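Local coordinates for putative carboxynorspermidine decarboxylase protein (Sinorhizobium meliloti, PDB 3MT1) that probably catalyses the pyridoxal 5'-phosphate-dependent decarboxylation of carboxynorspermidine and carboxyspermidine to norspermidine and spermidine, working as a homodimer, at the interface of chains A and B. Numbering follows the deposited sequence. Chains: chain A/B, Putative carboxynorspermidine decarboxylase protein.

Contact 1: the interface of chains A and B. Residues chain A 79-80; chain B 247-248, 258, 292-295.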
# COMPACT_ATOMS: atom_id res chain seq x y z
N VAL A 79 -17.64 7.28 -4.67
CA VAL A 79 -17.36 7.91 -5.93
C VAL A 79 -18.19 7.27 -7.06
O VAL A 79 -18.59 7.96 -8.00
CB VAL A 79 -15.82 7.85 -6.20
CG1 VAL A 79 -15.44 8.15 -7.63
CG2 VAL A 79 -15.11 8.82 -5.28
N ALA A 80 -18.44 5.97 -6.98
CA ALA A 80 -19.19 5.26 -8.01
C ALA A 80 -19.56 3.89 -7.49
O ALA A 80 -18.72 3.14 -6.99
CB ALA A 80 -18.37 5.13 -9.28
N LEU B 247 -17.63 2.44 -14.28
CA LEU B 247 -18.79 2.52 -13.41
C LEU B 247 -19.56 3.84 -13.57
O LEU B 247 -20.76 3.90 -13.33
CB LEU B 247 -18.35 2.36 -11.95
CG LEU B 247 -17.65 1.10 -11.48
CD1 LEU B 247 -17.31 1.33 -10.08
CD2 LEU B 247 -18.53 -0.14 -11.60
N ASP B 248 -18.86 4.90 -13.94
CA ASP B 248 -19.49 6.19 -14.17
C ASP B 248 -18.70 7.01 -15.15
O ASP B 248 -17.49 6.84 -15.32
CB ASP B 248 -19.69 6.98 -12.87
CG ASP B 248 -20.89 7.92 -12.94
OD1 ASP B 248 -21.85 7.67 -13.73
OD2 ASP B 248 -20.87 8.92 -12.18
N ILE B 258 -14.64 6.52 -14.24
CA ILE B 258 -14.35 5.83 -12.98
C ILE B 258 -14.38 4.32 -13.17
O ILE B 258 -15.37 3.78 -13.69
CB ILE B 258 -15.42 6.15 -11.89
CG1 ILE B 258 -15.86 7.62 -11.94
CG2 ILE B 258 -14.92 5.71 -10.46
CD1 ILE B 258 -14.83 8.60 -11.37
N GLY B 292 -9.56 5.99 -10.22
CA GLY B 292 -9.97 4.96 -9.30
C GLY B 292 -11.22 5.30 -8.52
O GLY B 292 -11.74 6.43 -8.54
N LYS B 293 -11.68 4.30 -7.79
CA LYS B 293 -12.87 4.36 -6.99
C LYS B 293 -12.60 5.07 -5.64
O LYS B 293 -13.50 5.18 -4.83
CB LYS B 293 -13.28 2.90 -6.74
CG LYS B 293 -14.75 2.58 -6.81
CD LYS B 293 -14.96 1.08 -6.60
CE LYS B 293 -15.89 0.83 -5.42
NZ LYS B 293 -17.30 1.15 -5.76
N SER B 294 -11.38 5.51 -5.38
CA SER B 294 -11.05 6.15 -4.11
C SER B 294 -11.51 7.60 -4.05
O SER B 294 -11.83 8.22 -5.07
CB SER B 294 -9.53 6.09 -3.80
N CYS B 295 -11.54 8.11 -2.82
CA CYS B 295 -11.72 9.52 -2.50
C CYS B 295 -10.53 10.40 -2.92
O CYS B 295 -10.72 11.55 -3.36
CB CYS B 295 -11.93 9.62 -0.99
SG CYS B 295 -13.19 8.45 -0.35
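A:Val79 turns CG1 away from its own backbone N (chi1 165°) and onto B:Ile258, whose CG2 likewise lies opposite its backbone N, and the two branched side chains meet at about a right angle. CG1 of A:Val79 touches both CG2 and CD1 of B:Ile258, at 3.8 Å from CG2. Beta-branched residues suit this place because each offers methyls in two directions. The small methyl of A:Ala80 rests against B:Ile258 CG2 and B:Leu247 CB; the strands 240-251 and 255-259 of chain B supply these two apolar contacts. Beside it runs B:Lys293, from a loop of chain B; its chain bends at chi3 and chi4, which curls the terminal amine NZ onto the main chain of A:Ala80. NZ of B:Lys293 gives a hydrogen bond of 2.7 Å to the A:Ala80 O, approaching almost head-on with a C=O...N angle of 168°. With an alanine in place of B:Lys293, the carbonyl of A:Ala80 would probably lose this lysine donor, and with it a polar tie between the loop of chain A and the partner subunit of the homodimer. The other methyl of A:Val79, CG2, rests on the backbone carbonyl O of B:Ser294 at 3.3 Å.

Contact 2: the interface of chains A and B. Residues chain A 264, 268, 271-272, 332; chain B 268-269, 272, 328.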
# COMPACT_ATOMS: atom_id res chain seq x y z
N GLU A 264 6.58 1.86 3.72
CA GLU A 264 5.72 1.45 2.63
C GLU A 264 4.66 0.44 3.10
O GLU A 264 3.50 0.50 2.68
CB GLU A 264 6.52 0.86 1.49
CG GLU A 264 5.60 0.31 0.41
CD GLU A 264 6.25 0.23 -0.97
OE1 GLU A 264 7.43 0.67 -1.11
OE2 GLU A 264 5.56 -0.26 -1.91
N LEU A 268 2.19 4.03 5.06
CA LEU A 268 2.28 4.37 3.67
C LEU A 268 2.08 5.86 3.36
O LEU A 268 2.68 6.38 2.41
CB LEU A 268 1.28 3.46 2.94
CG LEU A 268 1.03 3.48 1.45
CD1 LEU A 268 2.32 3.21 0.73
CD2 LEU A 268 -0.07 2.49 1.06
N LEU A 271 5.25 7.88 2.90
CA LEU A 271 5.92 7.68 1.61
C LEU A 271 5.18 8.43 0.51
O LEU A 271 5.79 9.21 -0.20
CB LEU A 271 5.99 6.17 1.28
CG LEU A 271 6.46 5.70 -0.12
CD1 LEU A 271 7.86 6.25 -0.51
CD2 LEU A 271 6.44 4.16 -0.23
N ILE A 272 3.87 8.17 0.37
CA ILE A 272 2.99 8.83 -0.59
C ILE A 272 3.15 10.36 -0.50
O ILE A 272 3.30 11.04 -1.51
CB ILE A 272 1.46 8.52 -0.32
CG1 ILE A 272 1.15 7.04 -0.40
CG2 ILE A 272 0.57 9.26 -1.28
CD1 ILE A 272 1.77 6.37 -1.62
N PHE A 332 4.38 -5.61 1.76
CA PHE A 332 5.52 -5.15 0.96
C PHE A 332 6.78 -5.93 1.38
O PHE A 332 7.18 -5.91 2.55
CB PHE A 332 5.71 -3.64 1.21
CG PHE A 332 7.04 -3.09 0.72
CD1 PHE A 332 7.30 -2.97 -0.65
CD2 PHE A 332 8.02 -2.66 1.65
CE1 PHE A 332 8.51 -2.45 -1.10
CE2 PHE A 332 9.27 -2.14 1.20
CZ PHE A 332 9.50 -2.02 -0.18
N LEU B 268 0.14 0.13 -6.53
CA LEU B 268 0.55 1.17 -5.64
C LEU B 268 1.82 1.85 -6.13
O LEU B 268 2.04 3.02 -5.85
CB LEU B 268 0.69 0.60 -4.23
CG LEU B 268 1.37 1.40 -3.10
CD1 LEU B 268 0.61 2.70 -2.75
CD2 LEU B 268 1.60 0.54 -1.82
N ASP B 269 2.66 1.11 -6.84
CA ASP B 269 3.82 1.74 -7.50
C ASP B 269 3.43 2.92 -8.38
O ASP B 269 4.16 3.90 -8.43
CB ASP B 269 4.69 0.72 -8.27
CG ASP B 269 5.89 0.20 -7.41
OD1 ASP B 269 5.73 0.12 -6.18
OD2 ASP B 269 6.99 -0.11 -7.94
N ILE B 272 2.99 5.70 -5.86
CA ILE B 272 4.27 6.03 -5.23
C ILE B 272 5.24 6.84 -6.11
O ILE B 272 5.86 7.82 -5.66
CB ILE B 272 5.03 4.77 -4.76
CG1 ILE B 272 4.20 3.97 -3.77
CG2 ILE B 272 6.30 5.18 -4.09
CD1 ILE B 272 4.87 2.67 -3.29
N LYS B 328 1.76 -5.90 -2.86
CA LYS B 328 1.61 -4.72 -2.04
C LYS B 328 0.20 -4.17 -2.09
O LYS B 328 -0.05 -3.04 -1.72
CB LYS B 328 2.69 -3.66 -2.35
CG LYS B 328 2.83 -3.27 -3.82
CD LYS B 328 3.81 -2.08 -3.96
CE LYS B 328 5.16 -2.53 -4.44
NZ LYS B 328 6.23 -1.62 -4.05
O HOH W 1 4.58 10.35 -4.34
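The short helices that begin at A:Leu268 and B:Leu268 face each other, both leucines having helical backbone angles, and send their side chains into the dimer interface. The two leucines meet end-on through their methyls, A:Leu268 CD1 lying 3.8 Å from B:Leu268 CD2; paired methyls let leucine fill such a symmetric centre. Next to them B:Ile272 crosses A:Leu271 at about a right angle, its CD1 3.7 Å from A:Leu271 CD2, while its CG1 meets A:Ile272 CD1. That same CD1 of B:Ile272 also abuts the carboxylate of A:Glu264. The extended chain of A:Glu264 carries OE2 to B:Lys328, whose NZ donates a hydrogen bond of 2.6 Å in a salt bridge, on the syn side and 23° out of the carboxylate plane. B:Lys328 NZ makes a second salt bridge, 2.8 Å long, to B:Asp269 OD1. A long, flexible lysine can thus join two acids from different subunits, and its charge would probably ease the closeness of their carboxylates. OE1 of A:Glu264 lies over one face of the A:Phe332 ring, toward its rim. A water links the carbonyl O atoms of A:Ile272 and B:Ile272. B:Asp269 is a predicted substrate-binding residue, so this polar cluster, joining helix 263-266 of chain A to helix 268-273 and the 3-10 turn 326-328 of chain B, probably borders the active site.

Contact 3: the interface of chains A and B. Residues chain A 61, 64; chain B 331, 334, 356-357.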
# COMPACT_ATOMS: atom_id res chain seq x y z
N PHE A 61 -17.66 -2.92 1.58
CA PHE A 61 -17.04 -3.51 2.75
C PHE A 61 -17.07 -2.64 3.98
O PHE A 61 -17.33 -3.14 5.08
CB PHE A 61 -15.65 -3.99 2.41
CG PHE A 61 -15.67 -5.21 1.55
CD1 PHE A 61 -16.90 -5.84 1.27
CD2 PHE A 61 -14.49 -5.77 1.07
CE1 PHE A 61 -16.97 -7.00 0.50
CE2 PHE A 61 -14.54 -6.96 0.30
CZ PHE A 61 -15.79 -7.57 0.01
N ARG A 64 -20.71 -2.28 5.36
CA ARG A 64 -21.08 -3.52 6.02
C ARG A 64 -20.41 -3.61 7.39
O ARG A 64 -21.07 -3.90 8.37
CB ARG A 64 -20.71 -4.74 5.15
CG ARG A 64 -20.83 -6.06 5.86
CD ARG A 64 -20.87 -7.23 4.86
NE ARG A 64 -20.90 -8.53 5.54
CZ ARG A 64 -20.80 -9.73 4.95
NH1 ARG A 64 -20.62 -9.85 3.63
NH2 ARG A 64 -20.83 -10.84 5.70
N TRP B 331 -6.28 -2.77 1.54
CA TRP B 331 -7.71 -2.59 1.72
C TRP B 331 -8.11 -1.12 1.86
O TRP B 331 -9.13 -0.78 2.46
CB TRP B 331 -8.10 -3.31 2.98
CG TRP B 331 -8.22 -4.75 2.79
CD1 TRP B 331 -7.46 -5.71 3.38
CD2 TRP B 331 -9.16 -5.43 1.95
NE1 TRP B 331 -7.87 -6.95 2.96
CE2 TRP B 331 -8.93 -6.81 2.10
CE3 TRP B 331 -10.20 -5.00 1.10
CZ2 TRP B 331 -9.68 -7.78 1.41
CZ3 TRP B 331 -10.96 -5.95 0.43
CH2 TRP B 331 -10.70 -7.32 0.59
N GLY B 334 -11.60 0.27 1.95
CA GLY B 334 -12.37 -0.96 1.87
C GLY B 334 -12.77 -1.34 0.44
O GLY B 334 -13.62 -2.23 0.25
N THR B 356 -12.73 -11.75 0.09
CA THR B 356 -14.09 -11.60 0.52
C THR B 356 -14.13 -10.63 1.70
O THR B 356 -13.09 -10.21 2.22
CB THR B 356 -14.60 -12.95 0.99
OG1 THR B 356 -13.91 -13.29 2.19
CG2 THR B 356 -14.33 -14.02 -0.05
N TYR B 357 -15.34 -10.29 2.13
CA TYR B 357 -15.54 -9.45 3.29
C TYR B 357 -14.73 -9.91 4.51
O TYR B 357 -14.11 -9.10 5.23
CB TYR B 357 -17.05 -9.36 3.64
CG TYR B 357 -17.29 -8.61 4.91
CD1 TYR B 357 -17.18 -7.22 4.93
CD2 TYR B 357 -17.57 -9.28 6.09
CE1 TYR B 357 -17.38 -6.51 6.10
CE2 TYR B 357 -17.77 -8.57 7.28
CZ TYR B 357 -17.66 -7.19 7.26
OH TYR B 357 -17.81 -6.47 8.40
O HOH W 2 -15.93 -2.93 -0.79
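Helix 60-70 of chain A meets the start of the C-terminal helix 357-362 of chain B, with the 3-10 turn 332-334 and the neighbouring loop of chain B alongside, in this dimer of the class-II Orn/Lys/Arg decarboxylase family. A:Arg64 and B:Tyr357 form a cation-pi stack. The guanidinium lies nearly parallel to the ring, the planes 8° apart, and NE sits over the ring centre, 3.5 Å from the centroid. The arginine's CG is directed away from its backbone N (chi1 169°) and the chain stays extended to NE, which lays its methylene groups over the same aromatic face. Tyrosine suits this place by giving the long side chain a broad surface to lie on. One turn earlier on the helix, the A:Phe61 ring receives B:Tyr357 CA over one face, offset toward the rim, at 4.0 Å from the centroid. B:Trp331 comes to the same ring at its edge, CZ3 lying in plane and 3.6 Å from A:Phe61 CD2. The flat phenylalanine can therefore use its face and its edge together. A water bridges A:Phe61 N, 2.9 Å away, to the carbonyl O of B:Gly334, which is 2.6 Å from the water and also touches A:Phe61 CB.

Contacts 1 and 3 lie about 16 Å apart between the centres of their C-alpha atoms, and each is about 20 Å from contact 2. The contacts share no residue, but the 3-10 turn 332-334 serves both contact 2, from chain A, and contact 3, from chain B. In chain A, helix 60-70 of contact 3 leads into strand 73-78, which ends just before the loop of contact 1. Contact 2 brings like helices of both subunits together, whereas contacts 1 and 3 join unlike elements. Two-fold symmetry repeats every contact with chains exchanged, spreading the homodimer's attachment across a wide surface.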